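Local structure of putative DNA-binding protein (Salmonella choleraesuis, 2HX0) at residues N42-A47 with L120-L125; T53-D58 with T113-L118; L128-Q133 with D141-S146; L61-Q66 with V102-H107. The protein probably binds DNA and holds a magnesium ion on a cluster of histidines within a trimer of PCC-domain subunits. The protein carries 2 engineered substitutions. All coordinates share one frame; numbering follows the deposited sequence.

Interaction 1 (N42-A47 with L120-L125); sequences NQLRAA and LVIGEL. Engineered in segment 42-47: Arg45 (natural residue His).
Glu124 and the backbone of Arg45 and Ala46 carry this contact, one carboxylate taking two successive amides. Arg45 N gives a nearly straight hydrogen bond to Glu124 OE2 (2.9 Å, 167° at the hydrogen), and Ala46 N gives a more bent one to Glu124 OE1 (3.0 Å, 152°). Both amides arrive on the syn side of their oxygen, the first close to the carboxylate plane and the second tilted farther out of it. The chain of Glu124 leaves with CG anti to the backbone N (chi1 162°) and then bends at chi2, which turns CD back toward the loop. A third hydrogen bond, from Leu125 N to Ala46 O at 2.8 Å, ties the backbones together just beyond the antiparallel non-hydrogen-bonded pair Ala47–Glu124. Around this polar centre lies apolar packing. Leu44 crosses the Glu124 side chain obliquely, its CD2 lying 3.8 Å from Glu124 CD, while Ala47 CB meets Ile122 CG2 at 4.0 Å and Ala46 CB lies against Leu125 CB. Farther out, a Schellman motif at Gln43 ends helix 31-42, and Tyr21 and Leu23 of strand 15-25 pack on Leu44 and Ile122. Arg45, an engineered residue, leads its guanidinium away from Glu124. The arrangement joins the exit of helix 31-42 and the start of strand 47-56 to the end of strand 113-124. Glu124 OE2 also forms a salt bridge with Arg148, and two amides together with this arginine would be expected to stabilise the buried carboxylate in its charged form.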
loop_
_atom_site.group_PDB
_atom_site.type_symbol
_atom_site.label_atom_id
_atom_site.label_comp_id
_atom_site.label_asym_id
_atom_site.label_seq_id
_atom_site.Cartn_x
_atom_site.Cartn_y
_atom_site.Cartn_z
ATOM N N ASN A 42 -9.746 -5.387 -19.907
ATOM C CA ASN A 42 -10.563 -6.185 -19.006
ATOM C C ASN A 42 -11.863 -5.514 -18.580
ATOM O O ASN A 42 -12.591 -6.047 -17.741
ATOM C CB ASN A 42 -9.739 -6.559 -17.772
ATOM C CG ASN A 42 -8.527 -7.393 -18.121
ATOM O OD1 ASN A 42 -7.405 -6.891 -18.191
ATOM N ND2 ASN A 42 -8.751 -8.674 -18.364
ATOM N N GLN A 43 -12.155 -4.364 -19.177
ATOM C CA GLN A 43 -13.367 -3.611 -18.872
ATOM C C GLN A 43 -13.587 -3.482 -17.368
ATOM O O GLN A 43 -14.674 -3.749 -16.858
ATOM C CB GLN A 43 -14.580 -4.279 -19.525
ATOM C CG GLN A 43 -14.567 -4.201 -21.046
ATOM C CD GLN A 43 -14.732 -2.782 -21.552
ATOM O OE1 GLN A 43 -15.791 -2.174 -21.394
ATOM N NE2 GLN A 43 -13.679 -2.239 -22.151
ATOM N N LEU A 44 -12.542 -3.070 -16.660
ATOM C CA LEU A 44 -12.628 -2.902 -15.213
ATOM C C LEU A 44 -13.468 -1.668 -14.882
ATOM O O LEU A 44 -13.239 -0.587 -15.428
ATOM C CB LEU A 44 -11.222 -2.770 -14.623
ATOM C CG LEU A 44 -10.272 -3.931 -14.947
ATOM C CD1 LEU A 44 -8.945 -3.726 -14.218
ATOM C CD2 LEU A 44 -10.910 -5.257 -14.548
ATOM N N ARG A 45 -14.428 -1.832 -13.975
ATOM C CA ARG A 45 -15.318 -0.738 -13.595
ATOM C C ARG A 45 -15.133 -0.210 -12.173
ATOM O O ARG A 45 -15.687 0.829 -11.829
ATOM C CB ARG A 45 -16.786 -1.156 -13.760
ATOM C CG ARG A 45 -17.174 -1.655 -15.149
ATOM C CD ARG A 45 -16.918 -0.617 -16.223
ATOM N NE ARG A 45 -17.681 0.611 -16.024
ATOM C CZ ARG A 45 -19.000 0.713 -16.162
ATOM N NH1 ARG A 45 -19.597 1.880 -15.954
ATOM N NH2 ARG A 45 -19.723 -0.345 -16.506
ATOM N N ALA A 46 -14.370 -0.916 -11.348
ATOM C CA ALA A 46 -14.149 -0.481 -9.967
ATOM C C ALA A 46 -12.875 -1.132 -9.447
ATOM O O ALA A 46 -12.923 -2.079 -8.666
ATOM C CB ALA A 46 -15.330 -0.884 -9.103
ATOM N N ALA A 47 -11.734 -0.599 -9.867
ATOM C CA ALA A 47 -10.459 -1.179 -9.490
ATOM C C ALA A 47 -9.598 -0.285 -8.616
ATOM O O ALA A 47 -9.869 0.903 -8.458
ATOM C CB ALA A 47 -9.687 -1.570 -10.761
ATOM N N LEU A 120 2.613 -5.189 -10.733
ATOM C CA LEU A 120 1.358 -4.719 -10.177
ATOM C C LEU A 120 0.348 -5.805 -9.873
ATOM O O LEU A 120 0.241 -6.790 -10.596
ATOM C CB LEU A 120 0.685 -3.758 -11.162
ATOM C CG LEU A 120 1.315 -2.418 -11.524
ATOM C CD1 LEU A 120 1.036 -2.105 -12.984
ATOM C CD2 LEU A 120 0.747 -1.335 -10.619
ATOM N N VAL A 121 -0.387 -5.617 -8.782
ATOM C CA VAL A 121 -1.486 -6.508 -8.446
ATOM C C VAL A 121 -2.656 -5.533 -8.390
ATOM O O VAL A 121 -2.676 -4.619 -7.561
ATOM C CB VAL A 121 -1.324 -7.200 -7.090
ATOM C CG1 VAL A 121 -2.596 -7.993 -6.776
ATOM C CG2 VAL A 121 -0.146 -8.139 -7.134
ATOM N N ILE A 122 -3.602 -5.703 -9.304
ATOM C CA ILE A 122 -4.756 -4.822 -9.371
ATOM C C ILE A 122 -6.023 -5.541 -8.939
ATOM O O ILE A 122 -6.304 -6.643 -9.397
ATOM C CB ILE A 122 -4.939 -4.291 -10.808
ATOM C CG1 ILE A 122 -3.711 -3.459 -11.205
ATOM C CG2 ILE A 122 -6.224 -3.470 -10.906
ATOM C CD1 ILE A 122 -2.429 -4.204 -11.374
ATOM N N GLY A 123 -6.776 -4.916 -8.040
ATOM C CA GLY A 123 -8.019 -5.511 -7.585
ATOM C C GLY A 123 -9.196 -4.886 -8.309
ATOM O O GLY A 123 -9.167 -3.701 -8.632
ATOM N N GLU A 124 -10.214 -5.694 -8.589
ATOM C CA GLU A 124 -11.438 -5.236 -9.251
ATOM C C GLU A 124 -12.592 -5.683 -8.356
ATOM O O GLU A 124 -12.597 -6.809 -7.859
ATOM C CB GLU A 124 -11.577 -5.871 -10.642
ATOM C CG GLU A 124 -12.999 -5.823 -11.233
ATOM C CD GLU A 124 -13.410 -4.454 -11.765
ATOM O OE1 GLU A 124 -12.783 -3.441 -11.397
ATOM O OE2 GLU A 124 -14.378 -4.390 -12.553
ATOM N N LEU A 125 -13.560 -4.797 -8.144
ATOM C CA LEU A 125 -14.715 -5.102 -7.296
ATOM C C LEU A 125 -15.926 -5.311 -8.208
ATOM O O LEU A 125 -16.627 -4.360 -8.551
ATOM C CB LEU A 125 -14.951 -3.934 -6.333
ATOM C CG LEU A 125 -13.718 -3.599 -5.486
ATOM C CD1 LEU A 125 -13.852 -2.210 -4.877
ATOM C CD2 LEU A 125 -13.541 -4.661 -4.414
#

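Interaction 2 (T53-D58 with T113-L118); sequences TGSLTD and TVRTTL
Segments 53-58 and 113-118 pair antiparallel through a beta bulge, the register shifting by two residues between Gly54–Leu118 and Leu56–Val114 where segment 113-118 turns a corner at Arg115 and Thr116. Ser55 stands at the bulge: its N bonds to Thr117 O (2.9 Å) nearly in line with the carbonyl, whereas Arg115 N reaches Ser55 O from above the carbonyl plane. Gly54 CA lies 3.2 Å from Thr117 O, at backbone angles that call for glycine. The hydroxyl of Ser55, set between its backbone N and carbonyl carbon (chi1 53°), meets Thr116 OG1 at 2.7 Å in a hydrogen bond that either could donate. Arg115 reaches across segment 53-58, its side chain crossing that of Thr57 at about a right angle, with CG 3.4 Å from Thr57 OG1. Its bend at chi3 accompanies a guanidinium that has Ser55 over one face and Leu56 O at its edge, where Arg115 NE makes a long, bent hydrogen bond (3.3 Å, 140°). At the far end Thr113 OG1 donates to Asp58 OD2 (2.8 Å), approaching from above the carboxylate plane, and accepts from Asp58 N at 3.0 Å. Asp58 OD1 has a second partner in Thr73 OG1. Leu56 turns into the core toward Val78, Leu94 and helix 31-42, and Glu142 of a neighbouring subunit packs on Thr116 and Thr117. Arg115 NH2 makes a salt bridge to Glu77, a residue known to bind magnesium but without the ion in this chain; Ser55 and Leu56, with Phe76 O, probably help to position the arginine beside that carboxylate, whose charge it would partly offset.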
loop_
_atom_site.group_PDB
_atom_site.type_symbol
_atom_site.label_atom_id
_atom_site.label_comp_id
_atom_site.label_asym_id
_atom_site.label_seq_id
_atom_site.Cartn_x
_atom_site.Cartn_y
_atom_site.Cartn_z
ATOM N N THR A 53 5.421 -2.586 -7.155
ATOM C CA THR A 53 6.845 -2.418 -6.913
ATOM C C THR A 53 7.514 -2.301 -8.269
ATOM O O THR A 53 7.030 -2.854 -9.251
ATOM C CB THR A 53 7.441 -3.609 -6.146
ATOM O OG1 THR A 53 8.812 -3.329 -5.839
ATOM C CG2 THR A 53 7.364 -4.880 -6.969
ATOM N N GLY A 54 8.621 -1.573 -8.330
ATOM C CA GLY A 54 9.302 -1.418 -9.598
ATOM C C GLY A 54 10.259 -0.250 -9.620
ATOM O O GLY A 54 10.647 0.267 -8.576
ATOM N N SER A 55 10.614 0.178 -10.826
ATOM C CA SER A 55 11.556 1.271 -11.012
ATOM C C SER A 55 11.133 2.166 -12.167
ATOM O O SER A 55 10.480 1.716 -13.107
ATOM C CB SER A 55 12.946 0.694 -11.284
ATOM O OG SER A 55 12.903 -0.235 -12.352
ATOM N N LEU A 56 11.514 3.435 -12.092
ATOM C CA LEU A 56 11.176 4.394 -13.135
ATOM C C LEU A 56 12.385 5.214 -13.550
ATOM O O LEU A 56 13.349 5.352 -12.795
ATOM C CB LEU A 56 10.091 5.356 -12.652
ATOM C CG LEU A 56 8.747 4.779 -12.208
ATOM C CD1 LEU A 56 7.896 5.889 -11.623
ATOM C CD2 LEU A 56 8.034 4.124 -13.389
ATOM N N THR A 57 12.310 5.755 -14.762
ATOM C CA THR A 57 13.356 6.604 -15.312
ATOM C C THR A 57 12.780 8.016 -15.332
ATOM O O THR A 57 13.346 8.940 -14.744
ATOM C CB THR A 57 13.729 6.167 -16.735
ATOM O OG1 THR A 57 14.332 4.869 -16.686
ATOM C CG2 THR A 57 14.706 7.154 -17.362
ATOM N N ASP A 58 11.647 8.182 -16.005
ATOM C CA ASP A 58 10.983 9.476 -16.051
ATOM C C ASP A 58 9.860 9.445 -15.025
ATOM O O ASP A 58 9.175 8.436 -14.877
ATOM C CB ASP A 58 10.394 9.746 -17.438
ATOM C CG ASP A 58 11.447 9.755 -18.526
ATOM O OD1 ASP A 58 12.483 10.426 -18.341
ATOM O OD2 ASP A 58 11.238 9.094 -19.565
ATOM N N THR A 113 7.823 6.704 -16.802
ATOM C CA THR A 113 8.266 5.598 -17.646
ATOM C C THR A 113 9.034 4.536 -16.868
ATOM O O THR A 113 9.870 4.848 -16.023
ATOM C CB THR A 113 9.141 6.100 -18.814
ATOM O OG1 THR A 113 10.313 6.744 -18.303
ATOM C CG2 THR A 113 8.360 7.091 -19.667
ATOM N N VAL A 114 8.733 3.275 -17.163
ATOM C CA VAL A 114 9.370 2.140 -16.504
ATOM C C VAL A 114 10.860 2.044 -16.822
ATOM O O VAL A 114 11.277 2.210 -17.971
ATOM C CB VAL A 114 8.676 0.823 -16.924
ATOM C CG1 VAL A 114 9.345 -0.374 -16.259
ATOM C CG2 VAL A 114 7.209 0.880 -16.544
ATOM N N ARG A 115 11.664 1.767 -15.799
ATOM C CA ARG A 115 13.102 1.638 -15.990
ATOM C C ARG A 115 13.438 0.180 -16.290
ATOM O O ARG A 115 13.841 -0.149 -17.405
ATOM C CB ARG A 115 13.849 2.125 -14.743
ATOM C CG ARG A 115 15.363 2.189 -14.908
ATOM C CD ARG A 115 15.956 3.277 -14.023
ATOM N NE ARG A 115 15.668 3.073 -12.604
ATOM C CZ ARG A 115 16.263 2.161 -11.843
ATOM N NH1 ARG A 115 17.187 1.360 -12.360
ATOM N NH2 ARG A 115 15.935 2.046 -10.561
ATOM N N THR A 116 13.260 -0.693 -15.303
ATOM C CA THR A 116 13.536 -2.111 -15.503
ATOM C C THR A 116 12.258 -2.936 -15.417
ATOM O O THR A 116 12.125 -3.948 -16.104
ATOM C CB THR A 116 14.543 -2.666 -14.464
ATOM O OG1 THR A 116 13.989 -2.567 -13.148
ATOM C CG2 THR A 116 15.852 -1.894 -14.528
ATOM N N THR A 117 11.308 -2.501 -14.594
ATOM C CA THR A 117 10.070 -3.254 -14.440
ATOM C C THR A 117 9.070 -2.530 -13.544
ATOM O O THR A 117 9.423 -1.614 -12.808
ATOM C CB THR A 117 10.355 -4.637 -13.780
ATOM O OG1 THR A 117 9.204 -5.482 -13.890
ATOM C CG2 THR A 117 10.665 -4.459 -12.294
ATOM N N LEU A 118 7.810 -2.934 -13.635
ATOM C CA LEU A 118 6.777 -2.409 -12.750
ATOM C C LEU A 118 5.846 -3.591 -12.533
ATOM O O LEU A 118 5.171 -4.039 -13.457
ATOM C CB LEU A 118 6.010 -1.228 -13.347
ATOM C CG LEU A 118 5.194 -0.561 -12.226
ATOM C CD1 LEU A 118 6.149 0.147 -11.263
ATOM C CD2 LEU A 118 4.196 0.429 -12.799
#

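Interaction 3 (L128-Q133 with D141-S146); sequences LTFSRQ and DELHIS
Phe130 and Leu143 meet on one face of a beta hairpin, with Arg132 and Ile145; its strands 128-133 and 141-146 pair antiparallel through six backbone hydrogen bonds from Thr129–Ser146 to Gln133–Glu142. This face is the tightly packed one. Leu143 CD1 makes an off-centre CH-pi contact with Phe130, 4.2 Å from the ring centroid, and also lies over one face of the Arg132 guanidinium, near its centre. Ile145 runs side by side with Phe130 and touches Leu128 CD1 through its CG2 (4.0 Å). Ala22 of a neighbouring subunit packs on Leu128 and Phe130. Arg132 bonds to Thr84 and forms salt bridges with Glu86 and with Glu119 of that neighbouring subunit, tying the hairpin to the main sheet and the neighbour.

The other face, with Thr129, Ser131, Gln133, His144 and Ser146, is looser and more open to solvent. Gln133 CG lies 3.5 Å from His144 CB, with the amide and imidazole planes 83° apart. With CG anti to the backbone N (chi1 175°), the His144 ring lies beside Ser131, whose OG meets its edge in plane, 3.3 Å from His144 CD2. One water bridges Thr129 O, Ser131 OG and Ser146 OG, donating to Thr129 O at 2.8 Å.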
loop_
_atom_site.group_PDB
_atom_site.type_symbol
_atom_site.label_atom_id
_atom_site.label_comp_id
_atom_site.label_asym_id
_atom_site.label_seq_id
_atom_site.Cartn_x
_atom_site.Cartn_y
_atom_site.Cartn_z
ATOM N N LEU A 128 -19.439 -3.561 -7.715
ATOM C CA LEU A 128 -19.510 -2.105 -7.712
ATOM C C LEU A 128 -19.056 -1.467 -9.017
ATOM O O LEU A 128 -18.460 -2.114 -9.872
ATOM C CB LEU A 128 -18.635 -1.553 -6.581
ATOM C CG LEU A 128 -18.895 -2.087 -5.170
ATOM C CD1 LEU A 128 -17.781 -1.623 -4.244
ATOM C CD2 LEU A 128 -20.248 -1.602 -4.662
ATOM N N THR A 129 -19.347 -0.178 -9.149
ATOM C CA THR A 129 -18.929 0.591 -10.312
ATOM C C THR A 129 -18.472 1.948 -9.807
ATOM O O THR A 129 -19.187 2.606 -9.042
ATOM C CB THR A 129 -20.079 0.804 -11.324
ATOM O OG1 THR A 129 -20.445 -0.452 -11.910
ATOM C CG2 THR A 129 -19.643 1.750 -12.432
ATOM N N PHE A 130 -17.268 2.348 -10.203
ATOM C CA PHE A 130 -16.727 3.646 -9.815
ATOM C C PHE A 130 -16.985 4.636 -10.941
ATOM O O PHE A 130 -16.937 4.280 -12.122
ATOM C CB PHE A 130 -15.206 3.601 -9.612
ATOM C CG PHE A 130 -14.746 2.816 -8.413
ATOM C CD1 PHE A 130 -15.632 2.436 -7.407
ATOM C CD2 PHE A 130 -13.402 2.479 -8.283
ATOM C CE1 PHE A 130 -15.182 1.730 -6.287
ATOM C CE2 PHE A 130 -12.937 1.776 -7.173
ATOM C CZ PHE A 130 -13.830 1.399 -6.171
ATOM N N SER A 131 -17.253 5.881 -10.572
ATOM C CA SER A 131 -17.452 6.946 -11.545
ATOM C C SER A 131 -16.955 8.219 -10.880
ATOM O O SER A 131 -16.677 8.229 -9.679
ATOM C CB SER A 131 -18.931 7.088 -11.934
ATOM O OG SER A 131 -19.738 7.429 -10.822
ATOM N N ARG A 132 -16.817 9.285 -11.658
ATOM C CA ARG A 132 -16.365 10.559 -11.121
ATOM C C ARG A 132 -17.507 11.543 -11.329
ATOM O O ARG A 132 -17.829 11.905 -12.462
ATOM C CB ARG A 132 -15.103 11.026 -11.851
ATOM C CG ARG A 132 -13.973 9.997 -11.845
ATOM C CD ARG A 132 -13.376 9.797 -10.454
ATOM N NE ARG A 132 -12.614 8.551 -10.375
ATOM C CZ ARG A 132 -11.833 8.204 -9.355
ATOM N NH1 ARG A 132 -11.690 9.012 -8.309
ATOM N NH2 ARG A 132 -11.209 7.034 -9.378
ATOM N N GLN A 133 -18.130 11.952 -10.229
ATOM C CA GLN A 133 -19.257 12.871 -10.284
ATOM C C GLN A 133 -18.917 14.150 -9.537
ATOM O O GLN A 133 -18.211 14.123 -8.531
ATOM C CB GLN A 133 -20.486 12.220 -9.648
ATOM C CG GLN A 133 -20.784 10.823 -10.164
ATOM C CD GLN A 133 -21.266 10.808 -11.599
ATOM O OE1 GLN A 133 -21.404 9.746 -12.204
ATOM N NE2 GLN A 133 -21.533 11.988 -12.152
ATOM N N ASP A 141 -14.699 16.774 -9.515
ATOM C CA ASP A 141 -15.379 15.504 -9.730
ATOM C C ASP A 141 -14.711 14.528 -8.770
ATOM O O ASP A 141 -13.492 14.366 -8.790
ATOM C CB ASP A 141 -15.209 15.031 -11.175
ATOM C CG ASP A 141 -15.837 15.980 -12.178
ATOM O OD1 ASP A 141 -16.966 16.452 -11.929
ATOM O OD2 ASP A 141 -15.202 16.244 -13.220
ATOM N N GLU A 142 -15.511 13.891 -7.923
ATOM C CA GLU A 142 -14.986 12.964 -6.926
ATOM C C GLU A 142 -15.527 11.555 -7.108
ATOM O O GLU A 142 -16.489 11.336 -7.841
ATOM C CB GLU A 142 -15.340 13.466 -5.526
ATOM C CG GLU A 142 -14.881 14.892 -5.242
ATOM C CD GLU A 142 -13.372 15.028 -5.157
ATOM O OE1 GLU A 142 -12.670 13.999 -5.251
ATOM O OE2 GLU A 142 -12.883 16.168 -4.988
ATOM N N LEU A 143 -14.903 10.604 -6.425
ATOM C CA LEU A 143 -15.305 9.212 -6.520
ATOM C C LEU A 143 -16.742 8.952 -6.088
ATOM O O LEU A 143 -17.162 9.337 -4.996
ATOM C CB LEU A 143 -14.359 8.338 -5.690
ATOM C CG LEU A 143 -14.672 6.840 -5.691
ATOM C CD1 LEU A 143 -14.492 6.272 -7.101
ATOM C CD2 LEU A 143 -13.749 6.136 -4.710
ATOM N N HIS A 144 -17.490 8.289 -6.964
ATOM C CA HIS A 144 -18.873 7.928 -6.696
ATOM C C HIS A 144 -18.923 6.411 -6.818
ATOM O O HIS A 144 -18.423 5.847 -7.788
ATOM C CB HIS A 144 -19.808 8.577 -7.723
ATOM C CG HIS A 144 -21.238 8.154 -7.586
ATOM N ND1 HIS A 144 -21.955 8.321 -6.421
ATOM C CD2 HIS A 144 -22.082 7.564 -8.465
ATOM C CE1 HIS A 144 -23.178 7.851 -6.588
ATOM N NE2 HIS A 144 -23.282 7.386 -7.818
ATOM N N ILE A 145 -19.521 5.754 -5.829
ATOM C CA ILE A 145 -19.610 4.300 -5.819
ATOM C C ILE A 145 -21.055 3.832 -5.891
ATOM O O ILE A 145 -21.876 4.218 -5.062
ATOM C CB ILE A 145 -18.993 3.731 -4.534
ATOM C CG1 ILE A 145 -17.589 4.300 -4.336
ATOM C CG2 ILE A 145 -18.938 2.213 -4.609
ATOM C CD1 ILE A 145 -17.545 5.684 -3.705
ATOM N N SER A 146 -21.355 2.990 -6.874
ATOM C CA SER A 146 -22.704 2.463 -7.039
ATOM C C SER A 146 -22.671 0.970 -7.350
ATOM O O SER A 146 -21.611 0.404 -7.621
ATOM C CB SER A 146 -23.423 3.209 -8.162
ATOM O OG SER A 146 -22.715 3.083 -9.377
HETATM O O HOH W 1 -20.654 4.896 -9.883
HETATM O O HOH W 2 -11.681 11.875 -8.453
#

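Interaction 4 (L61-Q66 with V102-H107); sequences LRYAGQ and VMLGGH. Engineered in segment 102-107: Val102 (natural residue Ala). With MG (magnesium ion), chain B.
His107 and Arg62 are joined by two backbone hydrogen bonds, Arg62 N to His107 O (2.8 Å) and His107 N to Arg62 O (2.9 Å), which form one antiparallel hydrogen-bonded pair. Their side chains leave on the same face of the sheet. His107 ND1 binds the magnesium ion at 2.6 Å, in a site shared with His91, His93 and a water. Both side chains start with CG anti to the backbone N (chi1 -172° for Arg62, -176° for His107), lie side by side and point the same way. After the bend at chi3 the guanidinium of Arg62 lies stacked flat on the imidazole, centres 4.0 Å apart and planes at 14°. The overlap is offset: Arg62 NH2 stands above the ring toward its rim, 3.2 Å from His107 CD2. Arg62 thus packs as a second-shell residue against a metal ligand, and its positive charge would probably be somewhat unfavourable so near the magnesium ion.

Beyond this pair the chain enters a type II turn from Tyr63 to Gln66. A water accepts from Ala64 N and donates to Gly105 O, bridging the diverging backbones. Tyr63 reaches back, its CD1 3.5 Å from Gly105 O and its OH against Leu104 CD2 (3.8 Å). Strand 103-108 lies between strands 59-62 and 89-97, with Leu61 packed on Leu94, while Tyr63 and Leu104 both touch Leu72 of strand 70-73.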
loop_
_atom_site.group_PDB
_atom_site.type_symbol
_atom_site.label_atom_id
_atom_site.label_comp_id
_atom_site.label_asym_id
_atom_site.label_seq_id
_atom_site.Cartn_x
_atom_site.Cartn_y
_atom_site.Cartn_z
ATOM N N LEU A 61 4.891 14.081 -11.612
ATOM C CA LEU A 61 4.099 14.252 -10.403
ATOM C C LEU A 61 3.530 15.653 -10.276
ATOM O O LEU A 61 4.161 16.628 -10.674
ATOM C CB LEU A 61 4.959 13.979 -9.167
ATOM C CG LEU A 61 5.465 12.557 -8.937
ATOM C CD1 LEU A 61 6.447 12.547 -7.777
ATOM C CD2 LEU A 61 4.282 11.643 -8.653
ATOM N N ARG A 62 2.331 15.745 -9.716
ATOM C CA ARG A 62 1.708 17.035 -9.470
ATOM C C ARG A 62 1.705 17.127 -7.949
ATOM O O ARG A 62 0.997 16.375 -7.278
ATOM C CB ARG A 62 0.275 17.066 -10.008
ATOM C CG ARG A 62 -0.364 18.444 -9.956
ATOM C CD ARG A 62 -1.785 18.413 -10.501
ATOM N NE ARG A 62 -2.675 17.646 -9.636
ATOM C CZ ARG A 62 -3.955 17.403 -9.900
ATOM N NH1 ARG A 62 -4.508 17.865 -11.015
ATOM N NH2 ARG A 62 -4.685 16.698 -9.047
ATOM N N TYR A 63 2.508 18.029 -7.397
ATOM C CA TYR A 63 2.583 18.162 -5.947
ATOM C C TYR A 63 1.332 18.772 -5.324
ATOM O O TYR A 63 0.543 19.433 -6.004
ATOM C CB TYR A 63 3.823 18.969 -5.561
ATOM C CG TYR A 63 5.124 18.339 -6.021
ATOM C CD1 TYR A 63 5.301 16.956 -5.997
ATOM C CD2 TYR A 63 6.185 19.125 -6.458
ATOM C CE1 TYR A 63 6.505 16.373 -6.399
ATOM C CE2 TYR A 63 7.392 18.554 -6.854
ATOM C CZ TYR A 63 7.545 17.178 -6.823
ATOM O OH TYR A 63 8.749 16.620 -7.199
ATOM N N ALA A 64 1.161 18.536 -4.024
ATOM C CA ALA A 64 0.008 19.013 -3.268
ATOM C C ALA A 64 -0.395 20.458 -3.538
ATOM O O ALA A 64 0.408 21.378 -3.383
ATOM C CB ALA A 64 0.261 18.820 -1.777
ATOM N N GLY A 65 -1.649 20.637 -3.939
ATOM C CA GLY A 65 -2.182 21.962 -4.209
ATOM C C GLY A 65 -1.663 22.685 -5.437
ATOM O O GLY A 65 -2.093 23.804 -5.716
ATOM N N GLN A 66 -0.757 22.059 -6.181
ATOM C CA GLN A 66 -0.190 22.693 -7.369
ATOM C C GLN A 66 -0.936 22.328 -8.642
ATOM O O GLN A 66 -1.539 21.261 -8.737
ATOM C CB GLN A 66 1.280 22.304 -7.518
ATOM C CG GLN A 66 2.126 22.594 -6.292
ATOM C CD GLN A 66 1.875 23.976 -5.726
ATOM O OE1 GLN A 66 1.174 24.131 -4.723
ATOM N NE2 GLN A 66 2.434 24.991 -6.372
ATOM N N VAL A 102 16.209 9.269 -0.621
ATOM C CA VAL A 102 15.279 10.387 -0.488
ATOM C C VAL A 102 14.015 10.123 -1.289
ATOM O O VAL A 102 14.073 9.624 -2.409
ATOM C CB VAL A 102 15.915 11.700 -0.981
ATOM C CG1 VAL A 102 14.925 12.842 -0.849
ATOM C CG2 VAL A 102 17.175 11.986 -0.187
HETATM N N MSE A 103 12.869 10.470 -0.717
HETATM C CA MSE A 103 11.614 10.234 -1.404
HETATM C C MSE A 103 10.876 11.482 -1.849
HETATM O O MSE A 103 11.065 12.570 -1.302
HETATM C CB MSE A 103 10.711 9.365 -0.526
HETATM C CG MSE A 103 11.179 7.916 -0.451
HETATM SE SE MSE A 103 10.202 6.884 0.827
HETATM C CE MSE A 103 8.474 6.864 -0.044
ATOM N N LEU A 104 10.052 11.309 -2.877
ATOM C CA LEU A 104 9.238 12.378 -3.438
ATOM C C LEU A 104 7.864 11.781 -3.669
ATOM O O LEU A 104 7.749 10.637 -4.111
ATOM C CB LEU A 104 9.799 12.854 -4.780
ATOM C CG LEU A 104 10.995 13.805 -4.783
ATOM C CD1 LEU A 104 11.499 13.976 -6.209
ATOM C CD2 LEU A 104 10.581 15.142 -4.193
ATOM N N GLY A 105 6.822 12.547 -3.375
ATOM C CA GLY A 105 5.481 12.031 -3.571
ATOM C C GLY A 105 4.511 13.065 -4.094
ATOM O O GLY A 105 4.699 14.267 -3.907
ATOM N N GLY A 106 3.462 12.592 -4.754
ATOM C CA GLY A 106 2.465 13.499 -5.284
ATOM C C GLY A 106 1.413 12.778 -6.099
ATOM O O GLY A 106 1.354 11.548 -6.115
ATOM N N HIS A 107 0.576 13.560 -6.767
ATOM C CA HIS A 107 -0.486 13.046 -7.619
ATOM C C HIS A 107 0.209 12.573 -8.897
ATOM O O HIS A 107 0.917 13.349 -9.541
ATOM C CB HIS A 107 -1.466 14.189 -7.918
ATOM C CG HIS A 107 -2.669 13.785 -8.711
ATOM N ND1 HIS A 107 -3.684 13.012 -8.190
ATOM C CD2 HIS A 107 -3.039 14.086 -9.978
ATOM C CE1 HIS A 107 -4.629 12.857 -9.102
ATOM N NE2 HIS A 107 -4.262 13.499 -10.196
HETATM MG MG MG B . -4.826 13.300 -5.922
HETATM O O HOH W 3 2.988 16.437 -3.072
HETATM O O HOH W 4 -6.051 14.247 -3.941
#

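How the interactions relate
Interactions 1, 2 and 4 belong to one antiparallel sheet; interaction 3 is a separate hairpin that follows strand 113-124. Interactions 1 and 2 pair the two ends of strands 47-56 and 113-124, their centres about 21 Å apart. Interaction 1 reaches the hairpin: Arg45 O lies 2.7 Å from Phe130 N, a probable hydrogen bond, and Ala46 packs on the Phe130 ring. Interaction 4 supplies His107 to the magnesium site, and the Arg132 side chain of interaction 3 comes within about 8 Å of the side chain of His107 and about 4 Å of that of His91. Interaction 2 lies about 17 Å from interaction 4, centre to centre, yet Thr53 packs on His93 of a neighbouring subunit.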